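PDB 5C5T: prolyl 4-hydroxylase, which probably hydroxylates proline residues of collagen-like sequences, as a viral dioxygenase dependent on iron, ascorbate and 2-oxoglutarate. Local coordinates for residues M158-A163 against T179-K184. Sequence-based numbering, arbitrary orientation.
Sequences MVYLKA and TKIKPK. With AKG (2-oxoglutaric acid), chain C.
The phenol OH of Tyr160 meets the CG2 methyl of Ile181, 3.6 Å from the oxygen, and is hydrogen-bonded to Thr172 OG1. That same threonine oxygen is bonded to the bound 2-oxoglutarate, which places Tyr160 in the second shell of the ligand site, where it may hold that hydroxyl in position. The side chains of Ile181 and Tyr160 cross at about a right angle; with its CG1 turned beside the backbone N (chi1 -51°), CG2 faces the phenol while the longer branch leads away. One face of the tyrosine is covered by Pro183, whose CA stands 3.6 Å from the ring centroid and only 6° off the ring normal, a CH-pi contact placed almost exactly over the centre. The proline ring continues across the CD1-CE1 side, where Pro183 CB comes within 3.7 Å of Tyr160 CD1. At the root of the side chain, Tyr160 CB rests 3.3 Å from the carbonyl O of Lys184, a close carbon-oxygen approach and no conventional hydrogen bond. The fold is the double-stranded beta-helix of 2-oxoglutarate dioxygenases: strand 153-160 belongs to the larger antiparallel sheet, strand 179-181 is an outermost strand of the smaller one, and the tyrosine reaches from the first strand to the end of the second and the loop that follows it. Beyond Tyr160 the chain turns a corner at Leu161, which forms a classic beta bulge with Lys162 opposite Ile218. The turn brings Ala163 round to Pro183, its CB 3.7 Å from Pro183 CB. Two residues before the tyrosine, Met158 serves the pocket directly. Its chain starts extended, CG anti to the backbone N, then bends at chi3 (57°), laying SD 3.9 Å from C4 of 2-oxoglutarate and against the aliphatic part of the ligand, which is also hydrogen-bonded to Lys217 NZ.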
ATOM      1  N   MET A 158       2.595   0.973   1.324  1.00  9.79           N
ATOM      2  CA  MET A 158       1.400   0.994   2.164  1.00 10.15           C
ATOM      3  C   MET A 158       1.851   1.204   3.626  1.00 11.93           C
ATOM      4  O   MET A 158       2.769   0.517   4.136  1.00 13.18           O
ATOM      5  CB  MET A 158       0.586  -0.295   2.055  1.00 14.60           C
ATOM      6  CG  MET A 158      -0.666  -0.318   2.930  1.00 22.78           C
ATOM      7  SD  MET A 158      -1.529  -1.904   2.971  1.00 22.75           S
ATOM      8  CE  MET A 158      -0.236  -2.984   3.528  1.00 25.39           C
ATOM      9  N   VAL A 159       1.214   2.168   4.297  1.00 11.13           N
ATOM     10  CA  VAL A 159       1.508   2.444   5.712  1.00 11.15           C
ATOM     11  C   VAL A 159       0.345   2.044   6.573  1.00 10.45           C
ATOM     12  O   VAL A 159      -0.793   2.420   6.274  1.00 10.28           O
ATOM     13  CB  VAL A 159       1.816   3.943   5.962  1.00 11.08           C
ATOM     14  CG1 VAL A 159       2.369   4.118   7.374  1.00 13.20           C
ATOM     15  CG2 VAL A 159       2.722   4.488   4.964  1.00 12.08           C
ATOM     16  N   TYR A 160       0.597   1.276   7.640  1.00 10.04           N
ATOM     17  CA  TYR A 160      -0.464   0.997   8.647  1.00 10.50           C
ATOM     18  C   TYR A 160      -0.609   2.203   9.561  1.00 10.66           C
ATOM     19  O   TYR A 160       0.349   2.569  10.259  1.00 14.93           O
ATOM     20  CB  TYR A 160      -0.140  -0.253   9.494  1.00 10.24           C
ATOM     21  CG  TYR A 160       0.044  -1.536   8.685  1.00 11.38           C
ATOM     22  CD1 TYR A 160      -1.002  -2.120   8.053  1.00 11.95           C
ATOM     23  CD2 TYR A 160       1.295  -2.125   8.573  1.00 13.65           C
ATOM     24  CE1 TYR A 160      -0.834  -3.294   7.294  1.00 15.32           C
ATOM     25  CE2 TYR A 160       1.483  -3.281   7.810  1.00 16.60           C
ATOM     26  CZ  TYR A 160       0.404  -3.854   7.180  1.00 16.22           C
ATOM     27  OH  TYR A 160       0.589  -5.025   6.451  1.00 18.71           O
ATOM     28  N   LEU A 161      -1.771   2.856   9.515  1.00 10.88           N
ATOM     29  CA  LEU A 161      -2.021   3.997  10.395  1.00 12.99           C
ATOM     30  C   LEU A 161      -2.625   3.556  11.713  1.00 12.17           C
ATOM     31  O   LEU A 161      -2.378   4.200  12.730  1.00 12.26           O
ATOM     32  CB  LEU A 161      -2.943   5.013   9.728  1.00 10.69           C
ATOM     33  CG  LEU A 161      -2.491   5.508   8.347  1.00 12.54           C
ATOM     34  CD1 LEU A 161      -3.406   6.661   7.909  1.00 13.76           C
ATOM     35  CD2 LEU A 161      -1.076   5.950   8.272  1.00  9.09           C
ATOM     36  N   LYS A 162      -3.426   2.499  11.680  1.00 12.87           N
ATOM     37  CA  LYS A 162      -4.049   1.945  12.867  1.00 13.53           C
ATOM     38  C   LYS A 162      -4.192   0.427  12.709  1.00 15.81           C
ATOM     39  O   LYS A 162      -4.661  -0.074  11.665  1.00 12.93           O
ATOM     40  CB  LYS A 162      -5.410   2.587  13.131  1.00 12.82           C
ATOM     41  CG  LYS A 162      -6.053   2.109  14.461  1.00 19.70           C
ATOM     42  CD  LYS A 162      -7.247   2.984  14.877  1.00 24.20           C
ATOM     43  CE  LYS A 162      -7.704   2.621  16.298  1.00 20.57           C
ATOM     44  NZ  LYS A 162      -8.717   3.591  16.797  1.00 31.73           N
ATOM     45  N   ALA A 163      -3.741  -0.307  13.717  1.00 14.42           N
ATOM     46  CA  ALA A 163      -3.821  -1.772  13.722  1.00 17.31           C
ATOM     47  C   ALA A 163      -5.016  -2.300  14.529  1.00 19.40           C
ATOM     48  O   ALA A 163      -5.467  -1.620  15.466  1.00 19.70           O
ATOM     49  CB  ALA A 163      -2.540  -2.334  14.280  1.00 20.21           C
ATOM     50  N   THR A 179       3.896 -15.606   3.218  1.00 12.98           N
ATOM     51  CA  THR A 179       4.114 -14.672   4.294  1.00 15.50           C
ATOM     52  C   THR A 179       2.895 -13.749   4.556  1.00 15.09           C
ATOM     53  O   THR A 179       2.197 -13.336   3.645  1.00 14.44           O
ATOM     54  CB  THR A 179       5.413 -13.858   4.005  1.00 20.57           C
ATOM     55  OG1 THR A 179       5.788 -13.126   5.183  1.00 37.67           O
ATOM     56  CG2 THR A 179       5.210 -12.904   2.870  1.00 25.86           C
ATOM     57  N   LYS A 180       2.581 -13.548   5.828  1.00 14.54           N
ATOM     58  CA  LYS A 180       1.559 -12.596   6.306  1.00 17.84           C
ATOM     59  C   LYS A 180       2.185 -11.572   7.235  1.00 24.49           C
ATOM     60  O   LYS A 180       2.805 -11.964   8.235  1.00 27.25           O
ATOM     61  CB  LYS A 180       0.462 -13.286   7.109  1.00 22.68           C
ATOM     62  CG  LYS A 180      -0.262 -14.380   6.447  1.00 27.94           C
ATOM     63  CD  LYS A 180      -1.273 -14.973   7.405  1.00 34.52           C
ATOM     64  CE  LYS A 180      -1.849 -16.262   6.832  1.00 37.43           C
ATOM     65  NZ  LYS A 180      -0.782 -17.281   6.567  1.00 44.87           N
ATOM     66  N   ILE A 181       1.946 -10.293   6.955  1.00 17.92           N
ATOM     67  CA  ILE A 181       2.456  -9.170   7.761  1.00 21.83           C
ATOM     68  C   ILE A 181       1.411  -8.633   8.746  1.00 24.70           C
ATOM     69  O   ILE A 181       0.293  -8.284   8.351  1.00 19.25           O
ATOM     70  CB  ILE A 181       2.915  -8.022   6.844  1.00 18.46           C
ATOM     71  CG1 ILE A 181       3.889  -8.481   5.717  1.00 22.03           C
ATOM     72  CG2 ILE A 181       3.452  -6.866   7.682  1.00 18.82           C
ATOM     73  CD1 ILE A 181       5.252  -8.934   6.164  1.00 26.06           C
ATOM     74  N   LYS A 182       1.772  -8.518  10.027  1.00 23.08           N
ATOM     75  CA  LYS A 182       0.819  -8.084  11.048  1.00 25.91           C
ATOM     76  C   LYS A 182       0.834  -6.534  11.093  1.00 14.26           C
ATOM     77  O   LYS A 182       1.911  -5.924  11.181  1.00 17.89           O
ATOM     78  CB  LYS A 182       1.177  -8.702  12.426  1.00 26.42           C
ATOM     79  CG  LYS A 182       0.551  -8.022  13.625  1.00 28.04           C
ATOM     80  CD  LYS A 182       1.029  -8.714  14.935  1.00 34.19           C
ATOM     81  CE  LYS A 182       0.630  -7.974  16.224  1.00 32.78           C
ATOM     82  NZ  LYS A 182       1.278  -8.632  17.405  1.00 40.43           N
ATOM     83  N   PRO A 183      -0.349  -5.898  10.993  1.00 14.78           N
ATOM     84  CA  PRO A 183      -0.346  -4.436  11.066  1.00 14.36           C
ATOM     85  C   PRO A 183       0.285  -3.946  12.323  1.00 14.56           C
ATOM     86  O   PRO A 183       0.041  -4.549  13.385  1.00 15.24           O
ATOM     87  CB  PRO A 183      -1.811  -4.071  11.042  1.00 16.48           C
ATOM     88  CG  PRO A 183      -2.419  -5.129  10.225  1.00 19.86           C
ATOM     89  CD  PRO A 183      -1.702  -6.389  10.674  1.00 18.53           C
ATOM     90  N   LYS A 184       1.065  -2.884  12.188  1.00 12.29           N
ATOM     91  CA  LYS A 184       1.659  -2.167  13.334  1.00 15.28           C
ATOM     92  C   LYS A 184       1.654  -0.675  13.001  1.00 14.99           C
ATOM     93  O   LYS A 184       2.130  -0.317  11.935  1.00 11.76           O
ATOM     94  CB  LYS A 184       3.090  -2.628  13.602  1.00 15.74           C
ATOM     95  CG  LYS A 184       3.778  -1.975  14.822  1.00 18.48           C
ATOM     96  CD  LYS A 184       5.222  -2.487  14.983  1.00 20.50           C
ATOM     97  CE  LYS A 184       5.819  -2.016  16.320  1.00 32.61           C
ATOM     98  NZ  LYS A 184       7.308  -2.259  16.409  1.00 41.73           N
TER
HETATM   99  C1  AKG C 301      -4.950  -2.440  -1.333  1.00 16.23           C
HETATM  100  O1  AKG C 301      -5.586  -1.448  -0.861  1.00 13.88           O
HETATM  101  O2  AKG C 301      -4.758  -2.498  -2.576  1.00 15.54           O
HETATM  102  C2  AKG C 301      -4.550  -3.574  -0.431  1.00 14.15           C
HETATM  103  O5  AKG C 301      -4.223  -4.608  -0.947  1.00 13.64           O
HETATM  104  C3  AKG C 301      -4.584  -3.392   1.096  1.00 13.86           C
HETATM  105  C4  AKG C 301      -4.046  -4.596   1.826  1.00 15.16           C
HETATM  106  C5  AKG C 301      -4.419  -4.595   3.286  1.00 16.70           C
HETATM  107  O3  AKG C 301      -5.445  -3.974   3.680  1.00 15.10           O
HETATM  108  O4  AKG C 301      -3.673  -5.208   4.109  1.00 14.07           O